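Local coordinates for protein membrane-bound lytic murein transglycosylase A (Burkholderia pseudomallei, PDB 6QK4) that probably cleaves the beta-1,4 linkage between N-acetylmuramic acid and N-acetylglucosamine in peptidoglycan as a lytic transglycosylase, forming a 1,6-anhydro bond in the muramic acid residue, at residues G189-P194 against N236-F241; D160-F165 against Q216-W221. All blocks are in the same frame, centred on the assembly; numbering follows the deposited sequence.

Interaction 1 (G189-P194 against N236-F241)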
loop_
_atom_site.group_PDB
_atom_site.type_symbol
_atom_site.label_atom_id
_atom_site.label_comp_id
_atom_site.label_asym_id
_atom_site.label_seq_id
_atom_site.Cartn_x
_atom_site.Cartn_y
_atom_site.Cartn_z
ATOM N N GLY A 189 -18.818 -4.991 -5.642
ATOM C CA GLY A 189 -19.634 -4.358 -6.664
ATOM C C GLY A 189 -19.844 -2.876 -6.392
ATOM O O GLY A 189 -19.420 -2.330 -5.372
ATOM N N THR A 190 -20.510 -2.232 -7.359
ATOM C CA THR A 190 -20.634 -0.782 -7.417
ATOM C C THR A 190 -22.024 -0.414 -7.935
ATOM O O THR A 190 -22.737 -1.245 -8.497
ATOM C CB THR A 190 -19.540 -0.175 -8.315
ATOM O OG1 THR A 190 -19.800 1.207 -8.526
ATOM C CG2 THR A 190 -19.492 -0.884 -9.680
ATOM N N ASN A 191 -22.434 0.836 -7.686
ATOM C CA ASN A 191 -23.662 1.319 -8.306
ATOM C C ASN A 191 -23.407 1.880 -9.704
ATOM O O ASN A 191 -24.362 2.331 -10.367
ATOM C CB ASN A 191 -24.327 2.359 -7.398
ATOM C CG ASN A 191 -23.509 3.632 -7.250
ATOM O OD1 ASN A 191 -22.315 3.712 -7.571
ATOM N ND2 ASN A 191 -24.162 4.659 -6.763
ATOM N N ASN A 192 -22.157 1.790 -10.164
ATOM C CA ASN A 192 -21.654 2.337 -11.426
ATOM C C ASN A 192 -22.190 3.738 -11.655
ATOM O O ASN A 192 -22.885 4.025 -12.629
ATOM C CB ASN A 192 -21.959 1.429 -12.618
ATOM C CG ASN A 192 -20.685 0.798 -13.216
ATOM O OD1 ASN A 192 -19.547 1.188 -12.896
ATOM N ND2 ASN A 192 -20.880 -0.194 -14.075
ATOM N N GLN A 193 -21.841 4.612 -10.720
ATOM C CA GLN A 193 -22.116 6.032 -10.766
ATOM C C GLN A 193 -20.790 6.740 -10.558
ATOM O O GLN A 193 -19.881 6.182 -9.936
ATOM C CB GLN A 193 -23.133 6.458 -9.687
ATOM C CG GLN A 193 -24.506 5.782 -9.832
ATOM C CD GLN A 193 -25.373 6.405 -10.934
ATOM O OE1 GLN A 193 -25.031 7.439 -11.501
ATOM N NE2 GLN A 193 -26.498 5.775 -11.223
ATOM N N PRO A 194 -20.645 7.960 -11.061
ATOM C CA PRO A 194 -19.309 8.571 -11.122
ATOM C C PRO A 194 -18.739 8.869 -9.740
ATOM O O PRO A 194 -19.461 9.289 -8.834
ATOM C CB PRO A 194 -19.547 9.868 -11.907
ATOM C CG PRO A 194 -20.870 9.696 -12.567
ATOM C CD PRO A 194 -21.674 8.785 -11.713
ATOM N N ASN A 236 -20.607 12.503 -3.430
ATOM C CA ASN A 236 -20.003 11.465 -4.250
ATOM C C ASN A 236 -21.058 10.447 -4.641
ATOM O O ASN A 236 -21.411 9.586 -3.820
ATOM C CB ASN A 236 -18.846 10.767 -3.503
ATOM C CG ASN A 236 -18.322 9.555 -4.259
ATOM O OD1 ASN A 236 -18.421 9.511 -5.482
ATOM N ND2 ASN A 236 -17.768 8.545 -3.544
ATOM N N PRO A 237 -21.543 10.444 -5.879
ATOM C CA PRO A 237 -22.622 9.505 -6.230
ATOM C C PRO A 237 -22.183 8.054 -6.234
ATOM O O PRO A 237 -23.036 7.161 -6.098
ATOM C CB PRO A 237 -23.075 9.969 -7.625
ATOM C CG PRO A 237 -21.960 10.770 -8.159
ATOM C CD PRO A 237 -21.187 11.354 -6.985
ATOM N N ARG A 238 -20.886 7.778 -6.356
ATOM C CA ARG A 238 -20.456 6.390 -6.376
ATOM C C ARG A 238 -20.619 5.739 -5.002
ATOM O O ARG A 238 -20.421 6.387 -3.963
ATOM C CB ARG A 238 -19.002 6.305 -6.839
ATOM C CG ARG A 238 -18.582 4.908 -7.180
ATOM C CD ARG A 238 -17.186 4.945 -7.735
ATOM N NE ARG A 238 -16.760 3.654 -8.262
ATOM C CZ ARG A 238 -17.236 3.081 -9.372
ATOM N NH1 ARG A 238 -18.197 3.670 -10.093
ATOM N NH2 ARG A 238 -16.762 1.901 -9.759
ATOM N N PHE A 239 -21.001 4.462 -5.016
ATOM C CA PHE A 239 -21.218 3.628 -3.828
ATOM C C PHE A 239 -20.649 2.228 -4.054
ATOM O O PHE A 239 -21.055 1.530 -4.990
ATOM C CB PHE A 239 -22.713 3.517 -3.458
ATOM C CG PHE A 239 -22.928 3.112 -2.035
ATOM C CD1 PHE A 239 -22.915 4.082 -1.025
ATOM C CD2 PHE A 239 -23.048 1.777 -1.690
ATOM C CE1 PHE A 239 -23.088 3.699 0.310
ATOM C CE2 PHE A 239 -23.193 1.375 -0.363
ATOM C CZ PHE A 239 -23.194 2.346 0.639
ATOM N N VAL A 240 -19.783 1.770 -3.146
ATOM C CA VAL A 240 -19.090 0.501 -3.308
ATOM C C VAL A 240 -19.574 -0.479 -2.254
ATOM O O VAL A 240 -19.732 -0.118 -1.085
ATOM C CB VAL A 240 -17.571 0.730 -3.217
ATOM C CG1 VAL A 240 -16.783 -0.595 -3.172
ATOM C CG2 VAL A 240 -17.117 1.672 -4.341
ATOM N N PHE A 241 -19.813 -1.722 -2.677
ATOM C CA PHE A 241 -20.252 -2.815 -1.833
ATOM C C PHE A 241 -19.082 -3.742 -1.557
ATOM O O PHE A 241 -18.048 -3.675 -2.219
ATOM C CB PHE A 241 -21.367 -3.599 -2.500
ATOM C CG PHE A 241 -22.557 -2.753 -2.829
ATOM C CD1 PHE A 241 -23.495 -2.487 -1.853
ATOM C CD2 PHE A 241 -22.686 -2.185 -4.087
ATOM C CE1 PHE A 241 -24.619 -1.688 -2.141
ATOM C CE2 PHE A 241 -23.778 -1.395 -4.390
ATOM C CZ PHE A 241 -24.751 -1.148 -3.415
#
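Asn191 ND2 is held by two hydrogen bonds, giving one hydrogen to Pro237 O at 2.8 Å and the other to Pro139 O. At the other end of the amide, OD1 takes two N-H groups, a bond of 3.0 Å from Phe239 N and a weak one from Gln193 N. The bond to Pro237 O is nearly straight and lies in both the amide and the carbonyl plane, whereas Phe239 N meets OD1 from well above the carbonyl plane. A chi1 of 66° sets CG in the crowded position between backbone N and carbonyl carbon, and so turns the amide onto the facing chain. Asn191 N in turn donates to Phe239 O at 3.1 Å. These bonds carry the antiparallel pairing of strands 182-190 and 240-244 past the strand ends, beyond the straight bond from Phe241 N to Gly189 O (2.8 Å). Arg238 runs out extended from CG to NE; its NH1 donates in the guanidinium plane to Gln193 O at 3.0 Å, and Thr190 OG1 sits over one guanidinium face. That hydroxyl also accepts from Asn192 N at 2.9 Å, closing an ST turn. Pro194 CD packs on Pro237 CG at 4.1 Å, their rings crossing. With Asn191 buried and its amide held by three good bonds and a weak fourth, the loop leaving strand 182-190 meets 237-239 through mainly polar contacts.

Interaction 2 (D160-F165 against Q216-W221)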
loop_
_atom_site.group_PDB
_atom_site.type_symbol
_atom_site.label_atom_id
_atom_site.label_comp_id
_atom_site.label_asym_id
_atom_site.label_seq_id
_atom_site.Cartn_x
_atom_site.Cartn_y
_atom_site.Cartn_z
ATOM N N ASP A 160 -16.404 5.007 12.045
ATOM C CA ASP A 160 -16.184 6.315 11.480
ATOM C C ASP A 160 -16.728 6.315 10.053
ATOM O O ASP A 160 -16.408 5.390 9.283
ATOM C CB ASP A 160 -14.686 6.621 11.485
ATOM C CG ASP A 160 -14.392 8.035 11.091
ATOM O OD1 ASP A 160 -14.593 8.367 9.913
ATOM O OD2 ASP A 160 -13.998 8.816 11.979
ATOM N N PRO A 161 -17.508 7.322 9.661
ATOM C CA PRO A 161 -18.124 7.301 8.316
ATOM C C PRO A 161 -17.120 7.750 7.261
ATOM O O PRO A 161 -17.237 7.344 6.097
ATOM C CB PRO A 161 -19.317 8.265 8.452
ATOM C CG PRO A 161 -18.897 9.223 9.511
ATOM C CD PRO A 161 -18.040 8.404 10.499
ATOM N N ILE A 162 -16.129 8.550 7.670
ATOM C CA ILE A 162 -15.051 8.961 6.759
ATOM C C ILE A 162 -14.133 7.785 6.442
ATOM O O ILE A 162 -13.775 7.557 5.279
ATOM C CB ILE A 162 -14.239 10.144 7.339
ATOM C CG1 ILE A 162 -15.149 11.315 7.729
ATOM C CG2 ILE A 162 -13.127 10.575 6.357
ATOM C CD1 ILE A 162 -15.744 12.040 6.560
ATOM N N GLU A 163 -13.756 6.996 7.457
ATOM C CA GLU A 163 -13.019 5.764 7.183
ATOM C C GLU A 163 -13.797 4.805 6.284
ATOM O O GLU A 163 -13.204 4.155 5.419
ATOM C CB GLU A 163 -12.642 5.064 8.485
ATOM C CG GLU A 163 -11.783 5.928 9.380
ATOM C CD GLU A 163 -11.332 5.249 10.667
ATOM O OE1 GLU A 163 -11.308 4.013 10.735
ATOM O OE2 GLU A 163 -10.975 5.990 11.620
ATOM N N ALA A 164 -15.110 4.650 6.516
ATOM C CA ALA A 164 -15.918 3.790 5.657
ATOM C C ALA A 164 -15.874 4.273 4.211
ATOM O O ALA A 164 -15.732 3.481 3.275
ATOM C CB ALA A 164 -17.378 3.779 6.160
ATOM N N PHE A 165 -16.009 5.579 4.026
ATOM C CA PHE A 165 -15.940 6.188 2.709
ATOM C C PHE A 165 -14.623 5.878 2.025
ATOM O O PHE A 165 -14.595 5.544 0.839
ATOM C CB PHE A 165 -16.112 7.691 2.867
ATOM C CG PHE A 165 -16.155 8.441 1.589
ATOM C CD1 PHE A 165 -14.968 8.871 0.970
ATOM C CD2 PHE A 165 -17.400 8.756 1.002
ATOM C CE1 PHE A 165 -15.002 9.616 -0.226
ATOM C CE2 PHE A 165 -17.454 9.530 -0.197
ATOM C CZ PHE A 165 -16.262 9.953 -0.793
ATOM N N GLN A 216 -6.734 12.675 7.013
ATOM C CA GLN A 216 -6.779 13.235 8.363
ATOM C C GLN A 216 -7.404 14.620 8.386
ATOM O O GLN A 216 -8.112 14.953 9.341
ATOM C CB GLN A 216 -5.395 13.268 8.986
ATOM C CG GLN A 216 -4.990 11.910 9.522
ATOM C CD GLN A 216 -5.984 11.330 10.530
ATOM O OE1 GLN A 216 -6.272 10.112 10.511
ATOM N NE2 GLN A 216 -6.503 12.196 11.430
ATOM N N GLY A 217 -7.164 15.446 7.361
ATOM C CA GLY A 217 -7.756 16.789 7.371
ATOM C C GLY A 217 -9.263 16.743 7.178
ATOM O O GLY A 217 -10.015 17.543 7.770
ATOM N N ILE A 218 -9.726 15.789 6.365
ATOM C CA ILE A 218 -11.152 15.611 6.154
ATOM C C ILE A 218 -11.813 15.125 7.440
ATOM O O ILE A 218 -12.863 15.648 7.856
ATOM C CB ILE A 218 -11.376 14.644 4.978
ATOM C CG1 ILE A 218 -10.818 15.268 3.671
ATOM C CG2 ILE A 218 -12.893 14.231 4.896
ATOM C CD1 ILE A 218 -10.824 14.328 2.499
ATOM N N LYS A 219 -11.189 14.151 8.116
ATOM C CA LYS A 219 -11.706 13.717 9.419
ATOM C C LYS A 219 -11.787 14.883 10.389
ATOM O O LYS A 219 -12.709 14.957 11.211
ATOM C CB LYS A 219 -10.821 12.630 10.031
ATOM C CG LYS A 219 -10.941 11.238 9.453
ATOM C CD LYS A 219 -10.302 10.225 10.421
ATOM C CE LYS A 219 -10.043 8.894 9.766
ATOM N NZ LYS A 219 -8.761 8.207 10.184
ATOM N N ALA A 220 -10.818 15.799 10.331
ATOM C CA ALA A 220 -10.824 16.888 11.294
ATOM C C ALA A 220 -11.974 17.835 10.993
ATOM O O ALA A 220 -12.738 18.225 11.891
ATOM C CB ALA A 220 -9.479 17.616 11.274
ATOM N N TRP A 221 -12.132 18.181 9.713
ATOM C CA TRP A 221 -13.258 19.007 9.286
ATOM C C TRP A 221 -14.595 18.379 9.666
ATOM O O TRP A 221 -15.526 19.089 10.063
ATOM C CB TRP A 221 -13.185 19.229 7.780
ATOM C CG TRP A 221 -14.245 20.150 7.280
ATOM C CD1 TRP A 221 -14.141 21.507 7.075
ATOM C CD2 TRP A 221 -15.575 19.786 6.897
ATOM N NE1 TRP A 221 -15.339 22.009 6.599
ATOM C CE2 TRP A 221 -16.234 20.973 6.482
ATOM C CE3 TRP A 221 -16.279 18.574 6.874
ATOM C CZ2 TRP A 221 -17.556 20.969 6.040
ATOM C CZ3 TRP A 221 -17.595 18.573 6.437
ATOM C CH2 TRP A 221 -18.214 19.759 6.024
#
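Helices 161-165 and 216-221 run roughly antiparallel, their directions 145° apart and their axes 10.3 Å from each other at closest, with Ile162 and Lys219 nearest in the backbone. This is helix-helix packing within the MltA-specific insert domain, made near the N-terminus of helix 161-170, where Asp160 is the N-cap. Asp160 OD1 accepts from Glu163 N at 2.9 Å and, more weakly, from Ile162 N, so the first turn is tied down just where it meets the other helix. The apolar part is carried by Ile162, whose CG2, anti to the backbone N, lies 3.9 Å from Ile218 CG2. The same methyl touches Lys219 CG at 3.8 Å as the two side chains slide past each other in opposite directions. Leu233 of helix 229-234 packs on Ile162, and Ile198 and Leu202 of helix 198-204 pack on Ile218. Beyond the isoleucines the lysine chain leads toward the acids. It crosses Glu163 obliquely, with Lys219 CE 3.5 Å from Glu163 CG, before bending at chi4 (142°). Its ammonium forms a salt bridge to Asp326 at the start of helix 326-334; the nearby acids would be expected to favour its charged form. Within its own helix, Lys219 NZ donates to Gln216 OE1 at 3.2 Å, while its salt bridge to Glu163 OE2 is a long, weak bond of 3.4 Å.

Overall arrangement
The two contacts lie about 18 Å apart between centres and both fall in the MltA-specific insert domain, with their segments alternating along the chain. Helix 161-170 joins them: its first turn packs on helix 215-224 in interaction 2, and further along Phe165 CZ touches Asn236 ND2 of interaction 1 at 3.4 Å, while Gln168 bonds to Val240 O. Helix 229-234 lies between 216-221 and 236-241 in sequence, and its Leu233 also packs on Phe165. Interaction 1 is dominated by backbone and amide hydrogen bonds, interaction 2 by apolar packing with a weak salt bridge at its edge.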